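Glucanase/chitosanase (PDB 4ZY9) probably hydrolyses glycosidic bonds in chitosan and beta-glucans, with this chain forming its first chitosan-binding module, a CBM32 beta-sandwich. Local coordinates at residues T16-E21 with P47-V52; A23-S28 with R38-E43; L65-A70 with Y128-F133. The protein carries 1 engineered substitution. One frame throughout, in Å; residues are numbered along the deposited sequence. Where two conformers were deposited one is given.

Contact 1: T16-E21 with P47-V52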
loop_
_atom_site.group_PDB
_atom_site.type_symbol
_atom_site.label_atom_id
_atom_site.label_comp_id
_atom_site.label_asym_id
_atom_site.label_seq_id
_atom_site.Cartn_x
_atom_site.Cartn_y
_atom_site.Cartn_z
ATOM N N THR A 16 5.350 -6.510 2.782
ATOM C CA THR A 16 5.517 -7.552 1.771
ATOM C C THR A 16 5.082 -7.016 0.458
ATOM O O THR A 16 3.951 -6.467 0.442
ATOM C CB THR A 16 4.702 -8.780 2.202
ATOM O OG1 THR A 16 5.128 -9.168 3.533
ATOM C CG2 THR A 16 4.912 -9.895 1.287
ATOM N N ALA A 17 5.749 -7.252 -0.613
ATOM C CA ALA A 17 5.339 -6.800 -1.953
ATOM C C ALA A 17 5.381 -7.874 -2.954
ATOM O O ALA A 17 6.149 -8.894 -2.772
ATOM C CB ALA A 17 6.163 -5.612 -2.447
ATOM N N SER A 18 4.749 -7.755 -4.038
ATOM C CA SER A 18 4.820 -8.702 -5.101
ATOM C C SER A 18 6.223 -8.717 -5.739
ATOM O O SER A 18 6.666 -9.819 -6.174
ATOM C CB SER A 18 3.870 -8.253 -6.241
ATOM O OG SER A 18 4.012 -6.883 -6.511
ATOM N N SER A 19 6.962 -7.660 -5.794
ATOM C CA SER A 19 8.303 -7.608 -6.360
ATOM C C SER A 19 8.959 -6.338 -5.839
ATOM O O SER A 19 8.228 -5.379 -5.349
ATOM C CB SER A 19 8.332 -7.618 -7.852
ATOM O OG SER A 19 7.785 -6.451 -8.385
ATOM N N ILE A 20 10.266 -6.235 -6.017
ATOM C CA ILE A 20 10.979 -5.029 -5.762
ATOM C C ILE A 20 11.913 -4.772 -6.937
ATOM O O ILE A 20 12.351 -5.736 -7.639
ATOM C CB ILE A 20 11.791 -5.008 -4.424
ATOM C CG1 ILE A 20 12.952 -6.024 -4.461
ATOM C CG2 ILE A 20 10.825 -5.217 -3.237
ATOM C CD1 ILE A 20 13.763 -5.871 -3.236
ATOM N N GLU A 21 12.258 -3.558 -7.191
ATOM C CA GLU A 21 13.116 -3.184 -8.279
ATOM C C GLU A 21 14.519 -3.707 -8.022
ATOM O O GLU A 21 15.175 -4.138 -9.057
ATOM C CB GLU A 21 13.147 -1.660 -8.458
ATOM C CG GLU A 21 13.837 -1.209 -9.749
ATOM C CD GLU A 21 14.026 0.286 -9.723
ATOM O OE1 GLU A 21 15.164 0.845 -9.625
ATOM O OE2 GLU A 21 13.030 0.971 -9.784
ATOM N N PRO A 47 -0.134 -7.255 -12.522
ATOM C CA PRO A 47 -0.285 -6.261 -11.443
ATOM C C PRO A 47 0.921 -6.233 -10.556
ATOM O O PRO A 47 1.861 -7.028 -10.676
ATOM C CB PRO A 47 -1.497 -6.813 -10.651
ATOM C CG PRO A 47 -1.261 -8.358 -10.698
ATOM C CD PRO A 47 -0.696 -8.571 -12.114
ATOM N N GLN A 48 0.968 -5.313 -9.621
ATOM C CA GLN A 48 1.878 -5.304 -8.493
ATOM C C GLN A 48 1.167 -4.955 -7.245
ATOM O O GLN A 48 0.103 -4.322 -7.296
ATOM C CB GLN A 48 3.066 -4.357 -8.695
ATOM C CG GLN A 48 3.838 -4.633 -9.946
ATOM C CD GLN A 48 4.676 -5.917 -9.969
ATOM O OE1 GLN A 48 5.063 -6.375 -11.110
ATOM N NE2 GLN A 48 5.093 -6.399 -8.871
ATOM N N TRP A 49 1.663 -5.261 -6.109
ATOM C CA TRP A 49 0.974 -5.017 -4.788
ATOM C C TRP A 49 1.946 -4.873 -3.695
ATOM O O TRP A 49 3.101 -5.395 -3.779
ATOM C CB TRP A 49 -0.127 -6.077 -4.541
ATOM C CG TRP A 49 0.349 -7.496 -4.525
ATOM C CD1 TRP A 49 0.201 -8.394 -5.550
ATOM C CD2 TRP A 49 1.108 -8.155 -3.515
ATOM N NE1 TRP A 49 0.765 -9.574 -5.246
ATOM C CE2 TRP A 49 1.308 -9.525 -3.993
ATOM C CE3 TRP A 49 1.553 -7.810 -2.281
ATOM C CZ2 TRP A 49 2.034 -10.473 -3.258
ATOM C CZ3 TRP A 49 2.358 -8.798 -1.559
ATOM C CH2 TRP A 49 2.536 -10.070 -2.050
ATOM N N ILE A 50 1.514 -4.264 -2.597
ATOM C CA ILE A 50 2.266 -4.168 -1.399
ATOM C C ILE A 50 1.320 -4.210 -0.247
ATOM O O ILE A 50 0.259 -3.530 -0.310
ATOM C CB ILE A 50 3.148 -2.892 -1.386
ATOM C CG1 ILE A 50 3.987 -2.790 -0.099
ATOM C CG2 ILE A 50 2.330 -1.621 -1.629
ATOM C CD1 ILE A 50 5.102 -1.831 -0.250
ATOM N N TYR A 51 1.605 -4.928 0.811
ATOM C CA TYR A 51 0.806 -4.906 1.999
ATOM C C TYR A 51 1.651 -4.755 3.223
ATOM O O TYR A 51 2.891 -5.020 3.217
ATOM C CB TYR A 51 -0.168 -6.122 2.200
ATOM C CG TYR A 51 0.448 -7.465 2.440
ATOM C CD1 TYR A 51 0.963 -7.840 3.670
ATOM C CD2 TYR A 51 0.465 -8.411 1.471
ATOM C CE1 TYR A 51 1.447 -9.131 3.885
ATOM C CE2 TYR A 51 0.955 -9.720 1.697
ATOM C CZ TYR A 51 1.423 -9.997 2.901
ATOM O OH TYR A 51 1.898 -11.309 3.122
ATOM N N VAL A 52 1.055 -4.296 4.314
ATOM C CA VAL A 52 1.636 -4.159 5.646
ATOM C C VAL A 52 0.931 -5.053 6.607
ATOM O O VAL A 52 -0.270 -5.195 6.570
ATOM C CB VAL A 52 1.673 -2.693 6.106
ATOM C CG1 VAL A 52 0.318 -2.077 6.209
ATOM C CG2 VAL A 52 2.492 -2.533 7.352
#
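Strand 14-17 lies along strand 48-54 as the outermost antiparallel strand of one sheet of the CBM32 beta-sandwich. Going along 47-52, Gln48 comes first. Its side chain bends at chi2 toward Ser18 and Ser19; the Ser19 hydroxyl is itself hydrogen-bonded to the backbone N of Ala42. At Trp49 the backbone is gripped twice by one residue. Trp49 N donates to Ser18 OG at 2.9 Å, and Ser18 N returns a bond to Trp49 O, also at 2.9 Å, meeting it from above the carbonyl plane. The serine hydroxyl thus takes the place of a main-chain acceptor just where strand 14-17 gives out. The Trp49 CG sits in the crowded position between N and the carbonyl carbon (chi1 59°), which lays the indole against Ser18: Ser18 CB stands over the five-membered ring, 3.6 Å from its centroid, in a CH-pi contact. Arg116 makes a cation-pi contact with the same indole and the His118 ring meets it; an alanine here takes the indole away from Ser18 CB, Arg116 and His118, and would probably loosen the packing along this strand pair. Ile50 faces the other way, with its CB 4.2 Å from Ala17 CB in a non-hydrogen-bonded pair; both side chains touch Trp39. Tyr51 closes a hydrogen-bonded pair with Thr16: Tyr51 N reaches Thr16 O at 2.8 Å, nearly along the C=O axis, and Thr16 N answers to Tyr51 O at 2.9 Å. The two side chains run side by side, and Thr16 CB rests over the phenol face, 3.8 Å from the Tyr51 ring centroid.

Contact 2: A23-S28 with R38-E43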
loop_
_atom_site.group_PDB
_atom_site.type_symbol
_atom_site.label_atom_id
_atom_site.label_comp_id
_atom_site.label_asym_id
_atom_site.label_seq_id
_atom_site.Cartn_x
_atom_site.Cartn_y
_atom_site.Cartn_z
ATOM N N ALA A 23 17.744 -3.960 -4.465
ATOM C CA ALA A 23 18.152 -3.459 -3.213
ATOM C C ALA A 23 18.032 -1.972 -3.086
ATOM O O ALA A 23 18.436 -1.242 -3.965
ATOM C CB ALA A 23 19.581 -3.912 -2.888
ATOM N N GLY A 24 17.470 -1.561 -2.000
ATOM C CA GLY A 24 17.229 -0.233 -1.726
ATOM C C GLY A 24 15.761 0.205 -2.005
ATOM O O GLY A 24 15.379 1.333 -1.571
ATOM N N PHE A 25 14.958 -0.684 -2.547
ATOM C CA PHE A 25 13.531 -0.406 -2.928
ATOM C C PHE A 25 12.623 -1.406 -2.303
ATOM O O PHE A 25 11.524 -1.677 -2.829
ATOM C CB PHE A 25 13.441 -0.413 -4.443
ATOM C CG PHE A 25 14.212 0.735 -5.056
ATOM C CD1 PHE A 25 13.761 2.031 -4.867
ATOM C CD2 PHE A 25 15.401 0.555 -5.774
ATOM C CE1 PHE A 25 14.450 3.130 -5.405
ATOM C CE2 PHE A 25 16.026 1.643 -6.360
ATOM C CZ PHE A 25 15.557 2.898 -6.201
ATOM N N GLU A 26 13.033 -1.928 -1.170
ATOM C CA GLU A 26 12.270 -2.931 -0.436
ATOM C C GLU A 26 10.883 -2.389 -0.017
ATOM O O GLU A 26 10.680 -1.171 0.169
ATOM C CB GLU A 26 13.009 -3.367 0.829
ATOM C CG GLU A 26 14.331 -4.104 0.595
ATOM C CD GLU A 26 15.487 -3.157 0.235
ATOM O OE1 GLU A 26 15.404 -1.947 0.420
ATOM O OE2 GLU A 26 16.557 -3.688 -0.275
ATOM N N ALA A 27 9.967 -3.301 0.152
ATOM C CA ALA A 27 8.589 -2.934 0.591
ATOM C C ALA A 27 8.622 -2.124 1.871
ATOM O O ALA A 27 7.849 -1.167 2.002
ATOM C CB ALA A 27 7.786 -4.206 0.770
ATOM N N SER A 28 9.523 -2.456 2.779
ATOM C CA SER A 28 9.661 -1.731 4.033
ATOM C C SER A 28 9.824 -0.238 3.870
ATOM O O SER A 28 9.523 0.511 4.775
ATOM C CB SER A 28 10.867 -2.348 4.904
ATOM O OG SER A 28 12.084 -2.027 4.205
ATOM N N ARG A 38 11.719 4.852 -0.843
ATOM C CA ARG A 38 10.464 4.306 -1.424
ATOM C C ARG A 38 10.592 2.833 -1.731
ATOM O O ARG A 38 11.694 2.338 -2.036
ATOM C CB ARG A 38 10.161 5.095 -2.717
ATOM C CG ARG A 38 11.235 5.061 -3.840
ATOM C CD ARG A 38 10.899 6.046 -4.879
ATOM N NE ARG A 38 12.011 6.137 -5.833
ATOM C CZ ARG A 38 12.126 5.463 -6.966
ATOM N NH1 ARG A 38 11.116 4.711 -7.424
ATOM N NH2 ARG A 38 13.190 5.624 -7.736
ATOM N N TRP A 39 9.457 2.144 -1.626
ATOM C CA TRP A 39 9.297 0.880 -2.344
ATOM C C TRP A 39 9.184 1.189 -3.817
ATOM O O TRP A 39 8.489 2.144 -4.212
ATOM C CB TRP A 39 8.012 0.190 -1.878
ATOM C CG TRP A 39 7.607 -0.919 -2.744
ATOM C CD1 TRP A 39 8.339 -2.143 -2.943
ATOM C CD2 TRP A 39 6.429 -1.035 -3.549
ATOM N NE1 TRP A 39 7.654 -2.917 -3.814
ATOM C CE2 TRP A 39 6.473 -2.310 -4.209
ATOM C CE3 TRP A 39 5.314 -0.212 -3.799
ATOM C CZ2 TRP A 39 5.448 -2.798 -4.995
ATOM C CZ3 TRP A 39 4.344 -0.656 -4.609
ATOM C CH2 TRP A 39 4.393 -1.938 -5.211
ATOM N N ALA A 40 9.771 0.343 -4.644
ATOM C CA ALA A 40 9.499 0.381 -6.115
ATOM C C ALA A 40 9.414 -1.086 -6.537
ATOM O O ALA A 40 10.305 -1.898 -6.144
ATOM C CB ALA A 40 10.611 1.100 -6.855
ATOM N N SER A 41 8.435 -1.422 -7.323
ATOM C CA SER A 41 8.257 -2.803 -7.817
ATOM C C SER A 41 9.170 -3.032 -9.004
ATOM O O SER A 41 9.777 -2.123 -9.576
ATOM C CB SER A 41 6.767 -2.932 -8.324
ATOM O OG SER A 41 6.512 -2.274 -9.500
ATOM N N ALA A 42 9.177 -4.295 -9.480
ATOM C CA ALA A 42 9.698 -4.517 -10.807
ATOM C C ALA A 42 8.973 -3.724 -11.812
ATOM O O ALA A 42 7.780 -3.453 -11.619
ATOM C CB ALA A 42 9.628 -6.005 -11.164
ATOM N N GLU A 43 9.596 -3.354 -12.917
ATOM C CA GLU A 43 8.989 -2.526 -13.893
ATOM C C GLU A 43 8.385 -3.332 -15.050
ATOM O O GLU A 43 8.871 -4.456 -15.384
ATOM C CB GLU A 43 10.005 -1.533 -14.469
ATOM C CG GLU A 43 10.801 -0.707 -13.435
ATOM C CD GLU A 43 11.893 0.245 -14.028
ATOM O OE1 GLU A 43 12.852 -0.389 -14.533
ATOM O OE2 GLU A 43 11.848 1.559 -14.029
HETATM O O HOH W 1 14.410 4.016 -1.530
#
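Phe25 O is held by one hydrogen bond and one weaker CA-H...O contact: Ala40 N donates to it at 3.2 Å, in the carbonyl plane and on a lone pair, while Trp39 CA approaches at 3.4 Å. The neighbouring main chain is joined through water 1, which donates to Gly24 O and accepts from Arg38 N, each at 2.9 Å. Gly24 N is tied down too, donating to Glu26 OE2 almost straight (171°) from above the carboxylate plane; the other carboxylate oxygen, OE1, forms a salt bridge with Arg29. At the backbone angles of Gly24 a CB would run into the preceding carbonyl oxygen, which calls for glycine. Beyond this turn the Phe25 ring runs alongside Arg38. Phe25 CE1 lies over one face of the guanidinium, 3.6 Å from Arg38 NH2, but the two planes are 57° apart, so the ring leans on the guanidinium through one corner, CE1, and does not stack on it. Arg38 is extended from CG to NE, and its NH1 bonds to Ser129 OG. Ala40 CB touches Phe25 CD1 at 3.8 Å. Trp39 turns its CG anti to N and carries its NE1 to Ser19 O. With no helix nearby, this loop is seated among strands: 39-40 pairs antiparallel with 129-136, while Trp39 and Ala27 both reach Ala17 of strand 14-17 and Ile50 of strand 48-54.

Contact 3: L65-A70 with Y128-F133; sequences LNWEAA and YSLWEF
A classic beta bulge interrupts the antiparallel pairing of strand 57-67 with strand 129-136: Trp131 and Glu132 both face Asn66, and the register slips by one residue. Asn66 carries the junction. Its N donates to Glu132 O at 2.9 Å in an almost straight bond (176°). Its O receives Trp131 N at 2.9 Å, nearly along the C=O axis, together with a weak, longer bond from Glu132 N. In the conformer described, CG is anti to the backbone N, and Asn66 ND2 reaches Glu132 OE1 at 3.0 Å with the oxygen in the amide plane; OE1 uses its anti lone pair, though amide and carboxylate are turned 56° apart. The extra residue, Trp131, swings its indole back across 65-70. Glu68 CB stands over its five-membered ring, while Asn66 OD1 and Trp67 O meet the edge.

Leu65 and Phe133 share the other face of the sheet, where Leu65 CD2 lies over the Phe133 ring, 3.8 Å from its centroid, in a CH-pi contact. In a separate apolar contact Leu130 CD2 sits over the Trp67 indole, 3.6 Å from the centroid of the six-membered ring. The indole N-H of Trp67 bonds to Asp103. Past the strand, Glu68 N donates to Ser129 O at 3.0 Å and Ser129 N to Ala70 O at 2.8 Å, so two further backbone bonds hold the loop to 128-133 after the last bridge. Glu68 is bent at chi2, bringing OE1 over to accept Ala70 N from above the carboxylate plane. Two backbone N-H groups converging on one carbonyl oxygen, with both side chains facing a single residue opposite, are the signature of the classic bulge; here it accompanies the corner that strand 129-136 turns at Trp131 in this beta-sandwich.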
loop_
_atom_site.group_PDB
_atom_site.type_symbol
_atom_site.label_atom_id
_atom_site.label_comp_id
_atom_site.label_asym_id
_atom_site.label_seq_id
_atom_site.Cartn_x
_atom_site.Cartn_y
_atom_site.Cartn_z
ATOM N N LEU A 65 -1.547 7.324 0.703
ATOM C CA LEU A 65 -0.464 6.949 -0.228
ATOM C C LEU A 65 0.283 8.159 -0.724
ATOM O O LEU A 65 -0.398 9.141 -1.215
ATOM C CB LEU A 65 -0.975 6.192 -1.368
ATOM C CG LEU A 65 -1.824 4.930 -1.045
ATOM C CD1 LEU A 65 -2.372 4.301 -2.298
ATOM C CD2 LEU A 65 -1.003 3.881 -0.306
ATOM N N ASN A 66 1.583 8.191 -0.643
ATOM C CA ASN A 66 2.389 9.223 -1.260
ATOM C C ASN A 66 3.181 8.605 -2.380
ATOM O O ASN A 66 4.189 7.907 -2.140
ATOM C CB ASN A 66 3.294 9.848 -0.237
ATOM C CG ASN A 66 4.228 10.921 -0.844
ATOM O OD1 ASN A 66 4.122 11.271 -1.951
ATOM N ND2 ASN A 66 5.055 11.499 0.050
ATOM N N TRP A 67 2.661 8.715 -3.582
ATOM C CA TRP A 67 3.271 8.132 -4.763
ATOM C C TRP A 67 4.487 8.760 -5.264
ATOM O O TRP A 67 4.571 10.020 -5.267
ATOM C CB TRP A 67 2.237 8.130 -5.884
ATOM C CG TRP A 67 1.009 7.267 -5.701
ATOM C CD1 TRP A 67 -0.199 7.650 -5.375
ATOM C CD2 TRP A 67 0.924 5.854 -5.952
ATOM N NE1 TRP A 67 -1.054 6.597 -5.332
ATOM C CE2 TRP A 67 -0.351 5.468 -5.640
ATOM C CE3 TRP A 67 1.839 4.816 -6.288
ATOM C CZ2 TRP A 67 -0.795 4.135 -5.822
ATOM C CZ3 TRP A 67 1.395 3.564 -6.469
ATOM C CH2 TRP A 67 0.125 3.204 -6.188
ATOM N N GLU A 68 5.444 7.984 -5.757
ATOM C CA GLU A 68 6.450 8.507 -6.606
ATOM C C GLU A 68 5.842 8.692 -8.039
ATOM O O GLU A 68 4.721 8.375 -8.270
ATOM C CB GLU A 68 7.670 7.575 -6.503
ATOM C CG GLU A 68 9.003 8.026 -7.217
ATOM C CD GLU A 68 9.192 7.447 -8.580
ATOM O OE1 GLU A 68 8.488 6.545 -9.050
ATOM O OE2 GLU A 68 10.117 7.983 -9.266
ATOM N N ALA A 69 6.683 9.180 -8.959
ATOM C CA ALA A 69 6.192 9.422 -10.319
ATOM C C ALA A 69 5.500 8.188 -10.848
ATOM O O ALA A 69 4.606 8.275 -11.679
ATOM C CB ALA A 69 7.339 9.830 -11.226
ATOM N N ALA A 70 5.999 7.000 -10.528
ATOM C CA ALA A 70 5.469 5.751 -11.068
ATOM C C ALA A 70 4.229 5.336 -10.296
ATOM O O ALA A 70 4.290 4.394 -9.382
ATOM C CB ALA A 70 6.575 4.719 -11.072
ATOM N N TYR A 128 5.526 0.453 -10.134
ATOM C CA TYR A 128 4.691 1.016 -9.109
ATOM C C TYR A 128 5.601 1.448 -7.975
ATOM O O TYR A 128 6.451 0.605 -7.570
ATOM C CB TYR A 128 3.636 0.053 -8.600
ATOM C CG TYR A 128 2.659 -0.480 -9.581
ATOM C CD1 TYR A 128 2.985 -1.449 -10.532
ATOM C CD2 TYR A 128 1.336 -0.040 -9.525
ATOM C CE1 TYR A 128 2.026 -1.942 -11.414
ATOM C CE2 TYR A 128 0.453 -0.552 -10.402
ATOM C CZ TYR A 128 0.771 -1.485 -11.346
ATOM O OH TYR A 128 -0.245 -1.947 -12.231
ATOM N N SER A 129 5.476 2.671 -7.463
ATOM C CA SER A 129 6.404 3.086 -6.395
ATOM C C SER A 129 5.776 4.093 -5.441
ATOM O O SER A 129 5.077 5.017 -5.847
ATOM C CB SER A 129 7.634 3.710 -7.037
ATOM O OG SER A 129 8.571 4.094 -6.100
ATOM N N LEU A 130 5.968 3.815 -4.143
ATOM C CA LEU A 130 5.407 4.546 -3.028
ATOM C C LEU A 130 6.500 5.031 -2.105
ATOM O O LEU A 130 7.229 4.180 -1.554
ATOM C CB LEU A 130 4.439 3.717 -2.241
ATOM C CG LEU A 130 3.099 3.436 -2.890
ATOM C CD1 LEU A 130 2.401 2.249 -2.309
ATOM C CD2 LEU A 130 2.193 4.681 -2.881
ATOM N N TRP A 131 6.576 6.350 -1.846
ATOM C CA TRP A 131 7.352 6.878 -0.775
ATOM C C TRP A 131 6.860 6.453 0.574
ATOM O O TRP A 131 7.648 6.156 1.486
ATOM C CB TRP A 131 7.421 8.464 -0.849
ATOM C CG TRP A 131 7.905 9.063 -2.108
ATOM C CD1 TRP A 131 7.131 9.737 -2.967
ATOM C CD2 TRP A 131 9.282 9.132 -2.592
ATOM N NE1 TRP A 131 7.922 10.206 -3.992
ATOM C CE2 TRP A 131 9.225 9.786 -3.815
ATOM C CE3 TRP A 131 10.509 8.628 -2.140
ATOM C CZ2 TRP A 131 10.406 10.066 -4.529
ATOM C CZ3 TRP A 131 11.620 8.885 -2.918
ATOM C CH2 TRP A 131 11.521 9.531 -4.113
ATOM N N GLU A 132 5.536 6.582 0.744
ATOM C CA GLU A 132 4.936 6.412 1.997
ATOM C C GLU A 132 3.539 5.748 1.842
ATOM O O GLU A 132 2.801 6.069 0.908
ATOM C CB GLU A 132 4.769 7.689 2.814
ATOM C CG GLU A 132 6.079 8.411 3.026
ATOM C CD GLU A 132 5.932 9.838 3.625
ATOM O OE1 GLU A 132 5.497 10.712 2.882
ATOM O OE2 GLU A 132 6.201 9.990 4.794
ATOM N N PHE A 133 3.187 4.861 2.762
ATOM C CA PHE A 133 1.854 4.215 2.848
ATOM C C PHE A 133 1.512 4.203 4.320
ATOM O O PHE A 133 2.241 3.548 5.096
ATOM C CB PHE A 133 2.046 2.798 2.257
ATOM C CG PHE A 133 0.854 1.933 2.113
ATOM C CD1 PHE A 133 -0.299 1.996 2.941
ATOM C CD2 PHE A 133 0.886 0.836 1.218
ATOM C CE1 PHE A 133 -1.324 1.051 2.846
ATOM C CE2 PHE A 133 -0.133 -0.100 1.183
ATOM C CZ PHE A 133 -1.249 0.018 1.966
#

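How the contacts relate
Contact 3 is the most buried of the three, while contacts 1 and 2 are partly buried. Contact 1 joins strands of one sheet; contacts 2 and 3 both reach the other, where 39-40 and 129-136 are neighbours. Contact 2 is nested inside the loop closed by contact 1, and contact 3 follows in series. Probable hydrogen bonds join contact 1 to contact 2 (Glu21 N to Ala40 O, Ser19 OG to Ala42 N) and contact 2 to contact 3 (Trp39 O to Ser129 OG, Ser41 N to Tyr128 O). Contact 1 meets contact 3 through packing, as where Ile50 CG2 approaches Leu130 CD1. Contacts 1 and 3 combine ladder bonds with CH-pi packing; contact 2 has one direct backbone bond, a bridging water and the packing of Phe25.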